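Local coordinates for alpha-catenin-like protein hmp-1 (Caenorhabditis elegans, PDB 5H5M), which belongs to the core catenin-cadherin complex of adherens junctions and is required for cell migration and cell-shape change during embryonic body enclosure and elongation, at residues D121-T126 / L226-L231. Numbering follows the deposited sequence.
Sequences DAFLDT and LLTTAL
Phe123, the residue at which the chain leaves helical conformation after helix 92-122, directs its ring at helix 207-233 and meets Leu227, Thr228 and Leu231, residues spanning about one turn of that helix. The apolar part of the contact gathers at the far end of the ring. Leu231 CD1 approaches obliquely, 3.4 Å from Phe123 CZ, while Leu227 CD2 lies at the edge, in the ring plane, 3.9 Å from the same CZ. Both leucine side chains cross the phenylalanine at roughly a right angle. With CG anti to its carbonyl carbon (chi1 -68°), Phe123 turns its ring to segment 226-231; the nearest CA atoms, of Phe123 and Thr228, are 7.5 Å apart. Ile159 of helix 142-166 and Arg289 of helix 276-300 also touch this side chain.

The polar part runs along the flank of the ring. Thr228 OG1 sits obliquely, 3.7 Å from Phe123 CD2. It donates to Val224 O one turn back and accepts from a water at 2.8 Å, which also hydrogen-bonds Thr126 OG1, at 2.6 Å, bridging the segments.

Replacing Phe123 with an alanine would probably open a gap beside Leu227 CD2 and Leu231 CD1 and deprive Thr228 of its aromatic neighbour. In this helical-bundle M domain of a vinculin/alpha-catenin family protein, the direct contact is therefore mainly apolar packing around the buried Phe123 ring, supplemented by one water bridge.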
loop_
_atom_site.group_PDB
_atom_site.type_symbol
_atom_site.label_atom_id
_atom_site.label_comp_id
_atom_site.label_asym_id
_atom_site.label_seq_id
_atom_site.Cartn_x
_atom_site.Cartn_y
_atom_site.Cartn_z
ATOM N N ASP A 121 3.001 0.675 -2.781
ATOM C CA ASP A 121 4.080 1.384 -3.469
ATOM C C ASP A 121 5.370 1.442 -2.650
ATOM O O ASP A 121 6.451 1.138 -3.154
ATOM C CB ASP A 121 3.653 2.816 -3.822
ATOM C CG ASP A 121 2.553 2.863 -4.869
ATOM O OD1 ASP A 121 2.388 1.873 -5.613
ATOM O OD2 ASP A 121 1.855 3.898 -4.954
ATOM N N ALA A 122 5.247 1.833 -1.388
ATOM C CA ALA A 122 6.412 2.177 -0.577
ATOM C C ALA A 122 7.244 0.969 -0.158
ATOM O O ALA A 122 8.449 1.090 0.057
ATOM C CB ALA A 122 5.972 2.954 0.655
ATOM N N PHE A 123 6.607 -0.195 -0.053
ATOM C CA PHE A 123 7.272 -1.368 0.508
ATOM C C PHE A 123 7.465 -2.501 -0.496
ATOM O O PHE A 123 7.773 -3.628 -0.108
ATOM C CB PHE A 123 6.492 -1.875 1.727
ATOM C CG PHE A 123 6.538 -0.934 2.900
ATOM C CD1 PHE A 123 5.678 0.154 2.967
ATOM C CD2 PHE A 123 7.456 -1.122 3.922
ATOM C CE1 PHE A 123 5.728 1.036 4.036
ATOM C CE2 PHE A 123 7.512 -0.245 4.996
ATOM C CZ PHE A 123 6.648 0.837 5.053
ATOM N N LEU A 124 7.305 -2.207 -1.784
ATOM C CA LEU A 124 7.502 -3.234 -2.804
ATOM C C LEU A 124 8.977 -3.604 -2.952
ATOM O O LEU A 124 9.299 -4.671 -3.467
ATOM C CB LEU A 124 6.920 -2.791 -4.157
ATOM C CG LEU A 124 7.536 -1.706 -5.050
ATOM C CD1 LEU A 124 8.692 -2.232 -5.891
ATOM C CD2 LEU A 124 6.460 -1.129 -5.963
ATOM N N ASP A 125 9.869 -2.726 -2.504
ATOM C CA ASP A 125 11.302 -2.998 -2.581
ATOM C C ASP A 125 12.072 -2.190 -1.547
ATOM O O ASP A 125 12.528 -1.081 -1.823
ATOM C CB ASP A 125 11.830 -2.700 -3.987
ATOM C CG ASP A 125 13.257 -3.181 -4.192
ATOM O OD1 ASP A 125 13.846 -3.750 -3.248
ATOM O OD2 ASP A 125 13.784 -3.004 -5.311
ATOM N N THR A 126 12.226 -2.760 -0.357
ATOM C CA THR A 126 12.879 -2.064 0.747
ATOM C C THR A 126 14.363 -2.415 0.872
ATOM O O THR A 126 15.052 -1.905 1.756
ATOM C CB THR A 126 12.185 -2.373 2.085
ATOM O OG1 THR A 126 12.175 -3.790 2.299
ATOM C CG2 THR A 126 10.759 -1.851 2.081
ATOM N N LEU A 226 10.897 -5.001 11.021
ATOM C CA LEU A 226 9.965 -4.790 12.117
ATOM C C LEU A 226 8.758 -3.970 11.658
ATOM O O LEU A 226 7.614 -4.327 11.925
ATOM C CB LEU A 226 10.674 -4.086 13.278
ATOM C CG LEU A 226 9.802 -3.598 14.434
ATOM C CD1 LEU A 226 9.036 -4.765 14.988
ATOM C CD2 LEU A 226 10.641 -2.961 15.528
ATOM N N LEU A 227 9.027 -2.873 10.961
ATOM C CA LEU A 227 7.979 -1.963 10.518
ATOM C C LEU A 227 7.062 -2.626 9.497
ATOM O O LEU A 227 5.841 -2.460 9.543
ATOM C CB LEU A 227 8.594 -0.694 9.928
ATOM C CG LEU A 227 7.617 0.251 9.224
ATOM C CD1 LEU A 227 6.589 0.775 10.208
ATOM C CD2 LEU A 227 8.352 1.398 8.540
ATOM N N THR A 228 7.659 -3.377 8.578
ATOM C CA THR A 228 6.901 -4.058 7.537
ATOM C C THR A 228 5.962 -5.084 8.153
ATOM O O THR A 228 4.799 -5.191 7.762
ATOM C CB THR A 228 7.826 -4.755 6.524
ATOM O OG1 THR A 228 8.796 -3.820 6.039
ATOM C CG2 THR A 228 7.019 -5.303 5.356
ATOM N N THR A 229 6.471 -5.826 9.131
ATOM C CA THR A 229 5.670 -6.820 9.825
ATOM C C THR A 229 4.511 -6.156 10.564
ATOM O O THR A 229 3.368 -6.607 10.481
ATOM C CB THR A 229 6.509 -7.622 10.828
ATOM O OG1 THR A 229 7.568 -8.288 10.134
ATOM C CG2 THR A 229 5.644 -8.665 11.520
ATOM N N ALA A 230 4.811 -5.078 11.282
ATOM C CA ALA A 230 3.791 -4.379 12.056
ATOM C C ALA A 230 2.676 -3.833 11.159
ATOM O O ALA A 230 1.498 -3.925 11.506
ATOM C CB ALA A 230 4.421 -3.263 12.866
ATOM N N LEU A 231 3.050 -3.289 10.003
ATOM C CA LEU A 231 2.084 -2.752 9.041
ATOM C C LEU A 231 1.179 -3.822 8.433
ATOM O O LEU A 231 -0.011 -3.585 8.221
ATOM C CB LEU A 231 2.803 -2.000 7.919
ATOM C CG LEU A 231 3.271 -0.587 8.265
ATOM C CD1 LEU A 231 4.032 0.008 7.103
ATOM C CD2 LEU A 231 2.090 0.295 8.638
HETATM O O HOH W 1 10.753 -4.841 4.247
#